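PDB 6EXX: protein PES4, which probably binds poly(A), poly(U) and the 3' untranslated regions of mRNA, and whose fourth RNA recognition motif makes up this chain. Local coordinates for residues 2-7 against 48-53; 8-13 against 72-77; 17-22 against 62-67; 24-29 against 57-62. All blocks are in the same frame, centred on the assembly; numbering follows the deposited sequence.

All four contacts lie in one small fold, two helices packed on one side of an antiparallel sheet. Contacts 1 and 2 both use strand 3-10, pairing it with 44-51 on one side and with 72-78 on the other, so backbone hydrogen bonds dominate them; contact 2 adds an asparagine amide and waters where the pairing breaks up. Contacts 3 and 4 instead join helices 16-25 and 54-64. Contact 3 is the buried one, built across the helices from leucine and phenylalanine, whereas contact 4, nearer the surface, tops its isoleucine packing with a salt bridge. L7 ties sheet to helices, touching I49 in contact 1 and L19 and L64 of contact 3.

Contact 1: residues 2-7 against 48-53; sequences ISTLFL and FIKFRN
I2 lays CG2 against CG of K50, 3.7 Å away, just before the pairing begins. S3 and F51 then form a hydrogen-bonded antiparallel pair, with F51 N only 2.7 Å from S3 O. The small serine lets CB sit close to the backbone of N53, under helix 54-64. T4, a beta-branched residue at home in a strand, uses both branches: OG1 rests on K50 CG at 3.6 Å, and CG2 meets F48 CB at 3.8 Å. An alanine here would probably open a gap beside the F48 ring and the K50 chain, leaving both freer to shift. L5 exchanges two backbone bonds with I49 and turns CB to the edge of the F51 ring, 4.0 Å from CE2. F6 receives F48 CB over one ring face, 4.2 Å from the centroid, a CH-pi contact. F48 CG stands between its backbone N and carbonyl carbon (chi1 62°), and the two side chains lie side by side, ring planes meeting obliquely at 48°. Finally L7 CD1 packs on I49 CD1 at 4.1 Å on the helix side. Central strands bearing F6 and F48 on the face away from the helices are the RNP2 and RNP1 strands of an RNA recognition motif.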
loop_
_atom_site.group_PDB
_atom_site.type_symbol
_atom_site.label_atom_id
_atom_site.label_comp_id
_atom_site.label_asym_id
_atom_site.label_seq_id
_atom_site.Cartn_x
_atom_site.Cartn_y
_atom_site.Cartn_z
ATOM N N ILE A 2 -6.522 -7.064 13.463
ATOM C CA ILE A 2 -6.436 -6.066 12.398
ATOM C C ILE A 2 -5.016 -5.537 12.274
ATOM O O ILE A 2 -4.368 -5.221 13.281
ATOM C CB ILE A 2 -7.422 -4.913 12.660
ATOM C CG1 ILE A 2 -8.852 -5.437 12.552
ATOM C CG2 ILE A 2 -7.221 -3.768 11.671
ATOM C CD1 ILE A 2 -9.896 -4.521 13.130
ATOM N N SER A 3 -4.542 -5.455 11.036
ATOM C CA SER A 3 -3.194 -5.017 10.751
ATOM C C SER A 3 -3.282 -3.990 9.647
ATOM O O SER A 3 -3.837 -4.266 8.586
ATOM C CB SER A 3 -2.348 -6.204 10.305
ATOM O OG SER A 3 -0.990 -5.841 10.171
ATOM N N THR A 4 -2.749 -2.803 9.903
ATOM C CA THR A 4 -2.790 -1.729 8.925
ATOM C C THR A 4 -1.396 -1.397 8.447
ATOM O O THR A 4 -0.489 -1.174 9.241
ATOM C CB THR A 4 -3.460 -0.489 9.507
ATOM O OG1 THR A 4 -4.760 -0.851 9.964
ATOM C CG2 THR A 4 -3.598 0.596 8.462
ATOM N N LEU A 5 -1.252 -1.362 7.129
ATOM C CA LEU A 5 -0.012 -1.007 6.472
ATOM C C LEU A 5 -0.159 0.406 5.948
ATOM O O LEU A 5 -0.958 0.658 5.051
ATOM C CB LEU A 5 0.218 -1.955 5.304
ATOM C CG LEU A 5 1.459 -1.718 4.453
ATOM C CD1 LEU A 5 2.702 -1.755 5.314
ATOM C CD2 LEU A 5 1.541 -2.744 3.337
ATOM N N PHE A 6 0.610 1.336 6.498
ATOM C CA PHE A 6 0.641 2.705 6.005
ATOM C C PHE A 6 1.665 2.821 4.888
ATOM O O PHE A 6 2.740 2.215 4.932
ATOM C CB PHE A 6 0.925 3.689 7.141
ATOM C CG PHE A 6 -0.253 3.886 8.045
ATOM C CD1 PHE A 6 -0.504 3.007 9.080
ATOM C CD2 PHE A 6 -1.134 4.928 7.832
ATOM C CE1 PHE A 6 -1.602 3.184 9.910
ATOM C CE2 PHE A 6 -2.232 5.108 8.655
ATOM C CZ PHE A 6 -2.462 4.229 9.688
ATOM N N LEU A 7 1.279 3.578 3.870
ATOM C CA LEU A 7 2.029 3.703 2.636
ATOM C C LEU A 7 2.253 5.169 2.315
ATOM O O LEU A 7 1.349 5.988 2.481
ATOM C CB LEU A 7 1.241 3.080 1.482
ATOM C CG LEU A 7 0.942 1.592 1.597
ATOM C CD1 LEU A 7 0.062 1.140 0.455
ATOM C CD2 LEU A 7 2.224 0.774 1.656
ATOM N N PHE A 48 -3.267 3.969 3.191
ATOM C CA PHE A 48 -3.068 2.742 3.939
ATOM C C PHE A 48 -3.898 1.617 3.367
ATOM O O PHE A 48 -4.846 1.838 2.606
ATOM C CB PHE A 48 -3.421 2.941 5.420
ATOM C CG PHE A 48 -4.856 3.317 5.652
ATOM C CD1 PHE A 48 -5.840 2.343 5.779
ATOM C CD2 PHE A 48 -5.228 4.645 5.757
ATOM C CE1 PHE A 48 -7.161 2.695 5.988
ATOM C CE2 PHE A 48 -6.546 5.001 5.971
ATOM C CZ PHE A 48 -7.510 4.026 6.090
ATOM N N ILE A 49 -3.523 0.401 3.743
ATOM C CA ILE A 49 -4.360 -0.760 3.524
ATOM C C ILE A 49 -4.596 -1.390 4.886
ATOM O O ILE A 49 -3.644 -1.708 5.610
ATOM C CB ILE A 49 -3.734 -1.800 2.572
ATOM C CG1 ILE A 49 -3.314 -1.148 1.246
ATOM C CG2 ILE A 49 -4.727 -2.932 2.357
ATOM C CD1 ILE A 49 -2.490 -2.074 0.359
ATOM N N LYS A 50 -5.868 -1.568 5.231
ATOM C CA LYS A 50 -6.252 -2.183 6.492
ATOM C C LYS A 50 -6.607 -3.626 6.204
ATOM O O LYS A 50 -7.543 -3.895 5.454
ATOM C CB LYS A 50 -7.449 -1.475 7.119
ATOM C CG LYS A 50 -7.789 -2.005 8.509
ATOM C CD LYS A 50 -9.166 -1.591 9.009
ATOM C CE LYS A 50 -9.370 -0.104 9.028
ATOM N NZ LYS A 50 -10.727 0.198 9.556
ATOM N N PHE A 51 -5.844 -4.537 6.796
ATOM C CA PHE A 51 -6.021 -5.970 6.597
ATOM C C PHE A 51 -6.727 -6.626 7.779
ATOM O O PHE A 51 -6.705 -6.121 8.903
ATOM C CB PHE A 51 -4.665 -6.648 6.402
ATOM C CG PHE A 51 -3.928 -6.189 5.180
ATOM C CD1 PHE A 51 -4.185 -6.767 3.947
ATOM C CD2 PHE A 51 -2.969 -5.195 5.262
ATOM C CE1 PHE A 51 -3.496 -6.366 2.829
ATOM C CE2 PHE A 51 -2.285 -4.794 4.138
ATOM C CZ PHE A 51 -2.553 -5.374 2.926
ATOM N N ARG A 52 -7.340 -7.774 7.511
ATOM C CA ARG A 52 -8.039 -8.534 8.533
ATOM C C ARG A 52 -7.109 -9.156 9.564
ATOM O O ARG A 52 -7.529 -9.416 10.688
ATOM C CB ARG A 52 -8.867 -9.631 7.873
ATOM C CG ARG A 52 -9.905 -9.112 6.918
ATOM C CD ARG A 52 -10.423 -10.212 6.004
ATOM N NE ARG A 52 -11.401 -9.696 5.052
ATOM C CZ ARG A 52 -12.700 -9.574 5.296
ATOM N NH1 ARG A 52 -13.204 -9.934 6.470
ATOM N NH2 ARG A 52 -13.500 -9.090 4.361
ATOM N N ASN A 53 -5.865 -9.412 9.180
ATOM C CA ASN A 53 -4.916 -10.055 10.072
ATOM C C ASN A 53 -3.497 -9.798 9.587
ATOM O O ASN A 53 -3.278 -9.274 8.487
ATOM C CB ASN A 53 -5.200 -11.557 10.193
ATOM C CG ASN A 53 -5.309 -12.236 8.853
ATOM O OD1 ASN A 53 -4.383 -12.187 8.043
ATOM N ND2 ASN A 53 -6.449 -12.873 8.605
#

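Contact 2: residues 8-13 against 72-77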
loop_
_atom_site.group_PDB
_atom_site.type_symbol
_atom_site.label_atom_id
_atom_site.label_comp_id
_atom_site.label_asym_id
_atom_site.label_seq_id
_atom_site.Cartn_x
_atom_site.Cartn_y
_atom_site.Cartn_z
ATOM N N GLU A 8 3.443 5.500 1.824
ATOM C CA GLU A 8 3.703 6.832 1.316
ATOM C C GLU A 8 4.755 6.761 0.212
ATOM O O GLU A 8 5.282 5.698 -0.104
ATOM C CB GLU A 8 4.127 7.765 2.452
ATOM C CG GLU A 8 5.474 7.439 3.030
ATOM C CD GLU A 8 5.916 8.417 4.091
ATOM O OE1 GLU A 8 5.071 8.865 4.893
ATOM O OE2 GLU A 8 7.115 8.739 4.119
ATOM N N ASN A 9 5.041 7.915 -0.373
ATOM C CA ASN A 9 5.934 7.985 -1.517
ATOM C C ASN A 9 5.390 7.134 -2.664
ATOM O O ASN A 9 6.162 6.526 -3.416
ATOM C CB ASN A 9 7.364 7.577 -1.143
ATOM C CG ASN A 9 8.414 8.308 -1.964
ATOM O OD1 ASN A 9 8.289 9.515 -2.209
ATOM N ND2 ASN A 9 9.445 7.597 -2.395
ATOM N N LEU A 10 4.063 7.117 -2.817
ATOM C CA LEU A 10 3.418 6.388 -3.897
ATOM C C LEU A 10 3.350 7.245 -5.157
ATOM O O LEU A 10 2.747 8.319 -5.178
ATOM C CB LEU A 10 2.001 5.979 -3.517
ATOM C CG LEU A 10 1.851 5.172 -2.231
ATOM C CD1 LEU A 10 0.405 4.805 -2.027
ATOM C CD2 LEU A 10 2.762 3.947 -2.233
ATOM N N SER A 11 3.967 6.765 -6.222
ATOM C CA SER A 11 3.829 7.390 -7.519
ATOM C C SER A 11 2.379 7.322 -7.982
ATOM O O SER A 11 1.557 6.551 -7.492
ATOM C CB SER A 11 4.720 6.672 -8.514
ATOM O OG SER A 11 4.267 5.348 -8.672
ATOM N N ALA A 12 2.064 8.140 -8.979
ATOM C CA ALA A 12 0.740 8.115 -9.589
ATOM C C ALA A 12 0.323 6.729 -10.068
ATOM O O ALA A 12 -0.848 6.364 -9.958
ATOM C CB ALA A 12 0.674 9.106 -10.739
ATOM N N VAL A 13 1.258 5.944 -10.605
ATOM C CA VAL A 13 0.881 4.627 -11.112
ATOM C C VAL A 13 0.743 3.579 -10.002
ATOM O O VAL A 13 0.123 2.543 -10.220
ATOM C CB VAL A 13 1.798 4.121 -12.243
ATOM C CG1 VAL A 13 1.745 5.065 -13.439
ATOM C CG2 VAL A 13 3.199 3.943 -11.769
ATOM N N SER A 72 9.354 6.189 -7.827
ATOM C CA SER A 72 9.455 6.421 -6.400
ATOM C C SER A 72 9.483 5.094 -5.649
ATOM O O SER A 72 8.763 4.154 -5.999
ATOM C CB SER A 72 8.261 7.247 -5.928
ATOM O OG SER A 72 8.272 8.544 -6.494
ATOM N N ILE A 73 10.333 5.030 -4.631
ATOM C CA ILE A 73 10.441 3.848 -3.783
ATOM C C ILE A 73 9.324 3.865 -2.736
ATOM O O ILE A 73 9.241 4.787 -1.920
ATOM C CB ILE A 73 11.832 3.795 -3.113
ATOM C CG1 ILE A 73 12.921 3.641 -4.180
ATOM C CG2 ILE A 73 11.903 2.654 -2.113
ATOM C CD1 ILE A 73 14.332 3.813 -3.658
ATOM N N VAL A 74 8.456 2.858 -2.777
ATOM C CA VAL A 74 7.351 2.770 -1.843
ATOM C C VAL A 74 7.873 2.638 -0.431
ATOM O O VAL A 74 8.713 1.785 -0.135
ATOM C CB VAL A 74 6.448 1.581 -2.173
ATOM C CG1 VAL A 74 5.349 1.420 -1.126
ATOM C CG2 VAL A 74 5.870 1.745 -3.564
ATOM N N THR A 75 7.345 3.487 0.436
ATOM C CA THR A 75 7.792 3.564 1.799
ATOM C C THR A 75 6.634 3.177 2.710
ATOM O O THR A 75 5.494 3.600 2.524
ATOM C CB THR A 75 8.357 4.964 2.005
ATOM O OG1 THR A 75 9.431 5.164 1.064
ATOM C CG2 THR A 75 8.857 5.145 3.408
ATOM N N THR A 76 6.934 2.311 3.663
ATOM C CA THR A 76 5.908 1.694 4.471
ATOM C C THR A 76 6.112 1.949 5.946
ATOM O O THR A 76 7.227 2.233 6.408
ATOM C CB THR A 76 5.962 0.179 4.318
ATOM O OG1 THR A 76 7.222 -0.291 4.825
ATOM C CG2 THR A 76 5.787 -0.224 2.852
ATOM N N SER A 77 5.022 1.809 6.692
ATOM C CA SER A 77 5.109 1.650 8.137
ATOM C C SER A 77 4.001 0.736 8.644
ATOM O O SER A 77 2.849 0.844 8.225
ATOM C CB SER A 77 5.010 2.989 8.882
ATOM O OG SER A 77 5.245 2.795 10.276
HETATM O O HOH W 1 5.786 4.631 -5.633
HETATM O O HOH W 2 12.003 7.318 -4.120
HETATM O O HOH W 3 9.426 10.224 -4.695
#
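E8 and T75 form an antiparallel hydrogen-bonded pair between the first and last strands of the RNA recognition motif, with E8 N to T75 O at 2.9 Å. Directly after it, N9 and L10 together face Y45 of strand 44-51, a G1 beta bulge. N9 takes the left-handed backbone conformation (phi 59°) that asparagine tolerates better than most residues. The E8 side chain has CG between its backbone N and carbonyl carbon (chi1 69°), which lays CG against T75 CB at 3.9 Å; beyond CG the chain is extended, in keeping with its exposed place. N9 carries the polar side of the contact. Its chi1 of -148° lies off the staggered positions, a departure probably accepted so that ND2 can donate across to I73 O at 2.9 Å, nearly straight and in the plane of the amide. The amide thus continues the pairing where the backbone departs from it. On the buried side of the sheet L10 and V74 cross, with L10 CD2 3.8 Å from V74 CG1. S72 brings CB to 3.4 Å from N9 O, its small side chain permitting the close approach. One water accepts a hydrogen bond from S11 N, while another accepts from both N9 ND2 and I73 N. A third water donates to N9 OD1 at 2.8 Å and lies 2.7 Å from S72 OG.

Contact 3: residues 17-22 against 62-67; sequences EFLKYL and NFLNNR
L22 and F63 make the closest apolar contact between 17-22 and 62-67: the leucine crosses the phenylalanine at about a right angle and sets CD2 over one face of the ring, 3.5 Å from CE1. F18 approaches the same ring at its edge, with CZ 4.2 Å from F63 CE1. Two leucine pairs continue the packing, L22 CD1 on L64 CD2 and L19 CD2 on L64 CD1, each at 3.8 Å; the forked L22 touches F63 and L64 at once. The polar part lies within 62-67. On the ring face opposite L22, the guanidinium of R67 lies over F63, with NH1 3.3 Å above the ring's centre. NH1 also donates to F63 O at 2.9 Å, which helps hold the guanidinium there after the type II turn from L64 to R67. The F63 ring is therefore covered on both faces. Beneath these side chains lies the sheet: L19 reaches I33 and I35 of strand 32-39, and both L19 and L64 rest on L7 of strand 3-10.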
loop_
_atom_site.group_PDB
_atom_site.type_symbol
_atom_site.label_atom_id
_atom_site.label_comp_id
_atom_site.label_asym_id
_atom_site.label_seq_id
_atom_site.Cartn_x
_atom_site.Cartn_y
_atom_site.Cartn_z
ATOM N N GLU A 17 -6.060 1.034 -7.824
ATOM C CA GLU A 17 -6.338 -0.087 -8.706
ATOM C C GLU A 17 -5.189 -1.090 -8.693
ATOM O O GLU A 17 -5.407 -2.307 -8.704
ATOM C CB GLU A 17 -6.589 0.420 -10.126
ATOM C CG GLU A 17 -7.903 1.175 -10.293
ATOM C CD GLU A 17 -7.955 2.483 -9.520
ATOM O OE1 GLU A 17 -6.965 3.250 -9.536
ATOM O OE2 GLU A 17 -9.004 2.754 -8.902
ATOM N N PHE A 18 -3.968 -0.580 -8.675
ATOM C CA PHE A 18 -2.793 -1.435 -8.596
ATOM C C PHE A 18 -2.785 -2.198 -7.268
ATOM O O PHE A 18 -2.549 -3.401 -7.231
ATOM C CB PHE A 18 -1.542 -0.579 -8.729
ATOM C CG PHE A 18 -0.259 -1.342 -8.603
ATOM C CD1 PHE A 18 0.048 -2.369 -9.481
ATOM C CD2 PHE A 18 0.652 -1.014 -7.619
ATOM C CE1 PHE A 18 1.237 -3.053 -9.362
ATOM C CE2 PHE A 18 1.849 -1.688 -7.508
ATOM C CZ PHE A 18 2.138 -2.704 -8.374
ATOM N N LEU A 19 -3.042 -1.498 -6.165
ATOM C CA LEU A 19 -3.046 -2.128 -4.849
ATOM C C LEU A 19 -4.144 -3.183 -4.738
ATOM O O LEU A 19 -3.940 -4.252 -4.170
ATOM C CB LEU A 19 -3.195 -1.082 -3.749
ATOM C CG LEU A 19 -2.061 -0.057 -3.664
ATOM C CD1 LEU A 19 -2.393 0.969 -2.621
ATOM C CD2 LEU A 19 -0.701 -0.697 -3.384
ATOM N N LYS A 20 -5.316 -2.892 -5.305
ATOM C CA LYS A 20 -6.409 -3.852 -5.306
ATOM C C LYS A 20 -6.014 -5.099 -6.096
ATOM O O LYS A 20 -6.298 -6.227 -5.695
ATOM C CB LYS A 20 -7.656 -3.208 -5.912
ATOM C CG LYS A 20 -8.870 -4.106 -5.908
ATOM C CD LYS A 20 -10.125 -3.378 -6.392
ATOM C CE LYS A 20 -10.094 -3.115 -7.893
ATOM N NZ LYS A 20 -11.288 -2.354 -8.383
ATOM N N TYR A 21 -5.353 -4.895 -7.229
ATOM C CA TYR A 21 -4.863 -6.002 -8.030
ATOM C C TYR A 21 -3.884 -6.873 -7.243
ATOM O O TYR A 21 -3.986 -8.098 -7.271
ATOM C CB TYR A 21 -4.212 -5.447 -9.293
ATOM C CG TYR A 21 -3.447 -6.462 -10.097
ATOM C CD1 TYR A 21 -4.091 -7.288 -11.010
ATOM C CD2 TYR A 21 -2.074 -6.598 -9.947
ATOM C CE1 TYR A 21 -3.388 -8.210 -11.754
ATOM C CE2 TYR A 21 -1.363 -7.520 -10.684
ATOM C CZ TYR A 21 -2.030 -8.321 -11.587
ATOM O OH TYR A 21 -1.338 -9.249 -12.325
ATOM N N LEU A 22 -2.951 -6.250 -6.530
ATOM C CA LEU A 22 -1.992 -7.021 -5.742
ATOM C C LEU A 22 -2.704 -7.890 -4.717
ATOM O O LEU A 22 -2.362 -9.056 -4.529
ATOM C CB LEU A 22 -1.011 -6.100 -5.031
ATOM C CG LEU A 22 -0.060 -5.295 -5.915
ATOM C CD1 LEU A 22 0.839 -4.414 -5.066
ATOM C CD2 LEU A 22 0.767 -6.182 -6.839
ATOM N N ASN A 62 5.562 -7.478 2.076
ATOM C CA ASN A 62 6.758 -8.025 1.457
ATOM C C ASN A 62 6.900 -7.550 0.016
ATOM O O ASN A 62 8.004 -7.247 -0.433
ATOM C CB ASN A 62 6.742 -9.558 1.505
ATOM C CG ASN A 62 7.027 -10.116 2.878
ATOM O OD1 ASN A 62 7.603 -9.449 3.733
ATOM N ND2 ASN A 62 6.666 -11.371 3.077
ATOM N N PHE A 63 5.789 -7.504 -0.706
ATOM C CA PHE A 63 5.806 -7.084 -2.095
ATOM C C PHE A 63 6.132 -5.595 -2.252
ATOM O O PHE A 63 6.867 -5.198 -3.156
ATOM C CB PHE A 63 4.452 -7.399 -2.741
ATOM C CG PHE A 63 4.418 -7.149 -4.220
ATOM C CD1 PHE A 63 4.120 -5.891 -4.711
ATOM C CD2 PHE A 63 4.680 -8.163 -5.120
ATOM C CE1 PHE A 63 4.089 -5.648 -6.076
ATOM C CE2 PHE A 63 4.639 -7.923 -6.486
ATOM C CZ PHE A 63 4.348 -6.662 -6.950
ATOM N N LEU A 64 5.554 -4.770 -1.385
ATOM C CA LEU A 64 5.644 -3.323 -1.540
ATOM C C LEU A 64 6.839 -2.678 -0.879
ATOM O O LEU A 64 7.272 -1.625 -1.326
ATOM C CB LEU A 64 4.393 -2.648 -0.996
ATOM C CG LEU A 64 3.125 -2.839 -1.822
ATOM C CD1 LEU A 64 1.934 -2.276 -1.073
ATOM C CD2 LEU A 64 3.249 -2.206 -3.200
ATOM N N ASN A 65 7.357 -3.261 0.189
ATOM C CA ASN A 65 8.340 -2.554 0.980
ATOM C C ASN A 65 9.620 -2.274 0.190
ATOM O O ASN A 65 10.299 -3.197 -0.256
ATOM C CB ASN A 65 8.647 -3.339 2.241
ATOM C CG ASN A 65 9.471 -2.551 3.203
ATOM O OD1 ASN A 65 9.159 -1.395 3.488
ATOM N ND2 ASN A 65 10.543 -3.150 3.700
ATOM N N ASN A 66 9.925 -0.991 -0.006
ATOM C CA ASN A 66 11.079 -0.545 -0.780
ATOM C C ASN A 66 11.052 -0.922 -2.248
ATOM O O ASN A 66 12.091 -0.907 -2.897
ATOM C CB ASN A 66 12.382 -0.982 -0.132
ATOM C CG ASN A 66 12.545 -0.398 1.237
ATOM O OD1 ASN A 66 12.193 0.758 1.483
ATOM N ND2 ASN A 66 13.058 -1.194 2.150
ATOM N N ARG A 67 9.858 -1.195 -2.769
ATOM C CA ARG A 67 9.702 -1.475 -4.191
ATOM C C ARG A 67 9.697 -0.170 -4.984
ATOM O O ARG A 67 9.033 0.789 -4.597
ATOM C CB ARG A 67 8.405 -2.233 -4.449
ATOM C CG ARG A 67 8.317 -2.856 -5.819
ATOM C CD ARG A 67 6.967 -3.487 -6.074
ATOM N NE ARG A 67 7.060 -4.451 -7.157
ATOM C CZ ARG A 67 7.435 -5.714 -6.993
ATOM N NH1 ARG A 67 7.650 -6.210 -5.776
ATOM N NH2 ARG A 67 7.540 -6.499 -8.057
#

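Contact 4: residues 24-29 against 57-62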
loop_
_atom_site.group_PDB
_atom_site.type_symbol
_atom_site.label_atom_id
_atom_site.label_comp_id
_atom_site.label_asym_id
_atom_site.label_seq_id
_atom_site.Cartn_x
_atom_site.Cartn_y
_atom_site.Cartn_z
ATOM N N HIS A 24 -5.858 -8.969 -4.878
ATOM C CA HIS A 24 -6.553 -10.018 -5.618
ATOM C C HIS A 24 -5.596 -11.138 -6.022
ATOM O O HIS A 24 -5.936 -12.317 -5.949
ATOM C CB HIS A 24 -7.224 -9.446 -6.874
ATOM C CG HIS A 24 -8.518 -8.743 -6.616
ATOM N ND1 HIS A 24 -9.003 -7.756 -7.451
ATOM C CD2 HIS A 24 -9.439 -8.890 -5.636
ATOM C CE1 HIS A 24 -10.159 -7.319 -6.987
ATOM N NE2 HIS A 24 -10.445 -7.987 -5.884
ATOM N N GLN A 25 -4.395 -10.772 -6.454
ATOM C CA GLN A 25 -3.429 -11.767 -6.912
ATOM C C GLN A 25 -2.990 -12.699 -5.783
ATOM O O GLN A 25 -2.579 -13.828 -6.034
ATOM C CB GLN A 25 -2.224 -11.089 -7.567
ATOM C CG GLN A 25 -2.538 -10.472 -8.927
ATOM C CD GLN A 25 -2.980 -11.506 -9.929
ATOM O OE1 GLN A 25 -4.109 -11.480 -10.425
ATOM N NE2 GLN A 25 -2.093 -12.438 -10.222
ATOM N N GLU A 26 -3.095 -12.220 -4.544
ATOM C CA GLU A 26 -2.739 -12.987 -3.353
ATOM C C GLU A 26 -3.954 -13.617 -2.667
ATOM O O GLU A 26 -3.820 -14.208 -1.601
ATOM C CB GLU A 26 -2.003 -12.086 -2.363
ATOM C CG GLU A 26 -0.557 -11.838 -2.715
ATOM C CD GLU A 26 0.320 -13.074 -2.518
ATOM O OE1 GLU A 26 -0.095 -14.010 -1.793
ATOM O OE2 GLU A 26 1.425 -13.126 -3.103
ATOM N N ASN A 27 -5.136 -13.490 -3.270
ATOM C CA ASN A 27 -6.369 -13.981 -2.662
ATOM C C ASN A 27 -6.590 -13.365 -1.282
ATOM O O ASN A 27 -7.032 -14.036 -0.353
ATOM C CB ASN A 27 -6.366 -15.510 -2.564
ATOM C CG ASN A 27 -7.719 -16.072 -2.195
ATOM O OD1 ASN A 27 -8.754 -15.594 -2.656
ATOM N ND2 ASN A 27 -7.723 -17.071 -1.329
ATOM N N ILE A 28 -6.280 -12.078 -1.171
ATOM C CA ILE A 28 -6.447 -11.322 0.067
ATOM C C ILE A 28 -7.586 -10.334 -0.082
ATOM O O ILE A 28 -7.659 -9.615 -1.080
ATOM C CB ILE A 28 -5.156 -10.562 0.422
ATOM C CG1 ILE A 28 -4.084 -11.560 0.859
ATOM C CG2 ILE A 28 -5.405 -9.506 1.508
ATOM C CD1 ILE A 28 -2.713 -10.984 0.962
ATOM N N ARG A 29 -8.465 -10.302 0.919
ATOM C CA ARG A 29 -9.562 -9.349 0.978
ATOM C C ARG A 29 -9.288 -8.356 2.100
ATOM O O ARG A 29 -9.550 -8.644 3.265
ATOM C CB ARG A 29 -10.880 -10.079 1.240
ATOM C CG ARG A 29 -11.230 -11.105 0.174
ATOM C CD ARG A 29 -12.580 -11.757 0.432
ATOM N NE ARG A 29 -12.613 -12.478 1.701
ATOM C CZ ARG A 29 -13.445 -12.203 2.700
ATOM N NH1 ARG A 29 -14.325 -11.216 2.584
ATOM N NH2 ARG A 29 -13.399 -12.915 3.817
ATOM N N ALA A 57 -1.487 -9.024 5.787
ATOM C CA ALA A 57 -0.664 -7.832 5.667
ATOM C C ALA A 57 0.775 -8.169 5.280
ATOM O O ALA A 57 1.396 -7.460 4.491
ATOM C CB ALA A 57 -0.693 -7.041 6.959
ATOM N N THR A 58 1.301 -9.242 5.848
ATOM C CA THR A 58 2.669 -9.678 5.600
ATOM C C THR A 58 2.951 -9.835 4.110
ATOM O O THR A 58 3.989 -9.395 3.619
ATOM C CB THR A 58 2.906 -11.025 6.319
ATOM O OG1 THR A 58 2.949 -10.808 7.730
ATOM C CG2 THR A 58 4.198 -11.689 5.885
ATOM N N ARG A 59 2.050 -10.506 3.402
ATOM C CA ARG A 59 2.322 -10.803 2.008
ATOM C C ARG A 59 2.397 -9.535 1.161
ATOM O O ARG A 59 3.258 -9.408 0.282
ATOM C CB ARG A 59 1.289 -11.786 1.454
ATOM C CG ARG A 59 1.195 -13.067 2.278
ATOM C CD ARG A 59 0.884 -14.312 1.459
ATOM N NE ARG A 59 -0.477 -14.325 0.929
ATOM C CZ ARG A 59 -1.567 -14.620 1.635
ATOM N NH1 ARG A 59 -1.490 -14.907 2.929
ATOM N NH2 ARG A 59 -2.749 -14.618 1.035
ATOM N N ILE A 60 1.516 -8.580 1.431
ATOM C CA ILE A 60 1.517 -7.333 0.683
ATOM C C ILE A 60 2.680 -6.423 1.117
ATOM O O ILE A 60 3.326 -5.792 0.278
ATOM C CB ILE A 60 0.145 -6.631 0.797
ATOM C CG1 ILE A 60 -0.972 -7.541 0.262
ATOM C CG2 ILE A 60 0.161 -5.298 0.082
ATOM C CD1 ILE A 60 -0.781 -7.994 -1.167
ATOM N N PHE A 61 2.977 -6.377 2.411
ATOM C CA PHE A 61 4.154 -5.676 2.887
ATOM C C PHE A 61 5.408 -6.167 2.174
ATOM O O PHE A 61 6.240 -5.383 1.722
ATOM C CB PHE A 61 4.327 -5.860 4.390
ATOM C CG PHE A 61 5.600 -5.284 4.912
ATOM C CD1 PHE A 61 5.688 -3.951 5.245
ATOM C CD2 PHE A 61 6.728 -6.066 5.046
ATOM C CE1 PHE A 61 6.865 -3.411 5.717
ATOM C CE2 PHE A 61 7.904 -5.524 5.515
ATOM C CZ PHE A 61 7.967 -4.200 5.856
ATOM N N ASN A 62 5.562 -7.478 2.076
ATOM C CA ASN A 62 6.758 -8.025 1.457
ATOM C C ASN A 62 6.900 -7.550 0.016
ATOM O O ASN A 62 8.004 -7.247 -0.433
ATOM C CB ASN A 62 6.742 -9.558 1.505
ATOM C CG ASN A 62 7.027 -10.116 2.878
ATOM O OD1 ASN A 62 7.603 -9.449 3.733
ATOM N ND2 ASN A 62 6.666 -11.371 3.077
#
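R59 holds E26 through NE and NH2, one bond to the carboxylate and one to the carbonyl, joining the second helix of the RNA recognition motif to the end of the first. NE donates to E26 OE1 at 2.8 Å in a salt bridge, meeting the oxygen from above the carboxylate plane; the two charged groups are turned 57° from each other. NH2 gives a second bond to E26 O at 2.9 Å, and this oxygen lies almost exactly in the guanidinium plane. E26 sits where helix 16-25 ends in a Schellman motif, N27 taking the positive phi that asparagine readily accepts. A carbonyl at a helix C-terminus is likely to carry extra partial negative charge, so an arginine suits the site twice over. The R59 chain bends at chi2 and again at chi3 (-70°), which puts NE beside the carboxylate. An alanine here would probably leave the E26 carboxylate without its charged mate and its carbonyl without the NH2 donor, loosening the helix end. Packing follows underneath. I28 lays CD1 over one face of the guanidinium, 3.5 Å above its plane and toward the rim. The isoleucines suit the buried layer below, where both I28 and I60 touch F51 of the sheet. The E26 and I60 side chains pass in opposite directions, with E26 CG 4.2 Å from I60 CD1, and I28 CD1 meets I60 CG1 at 3.9 Å.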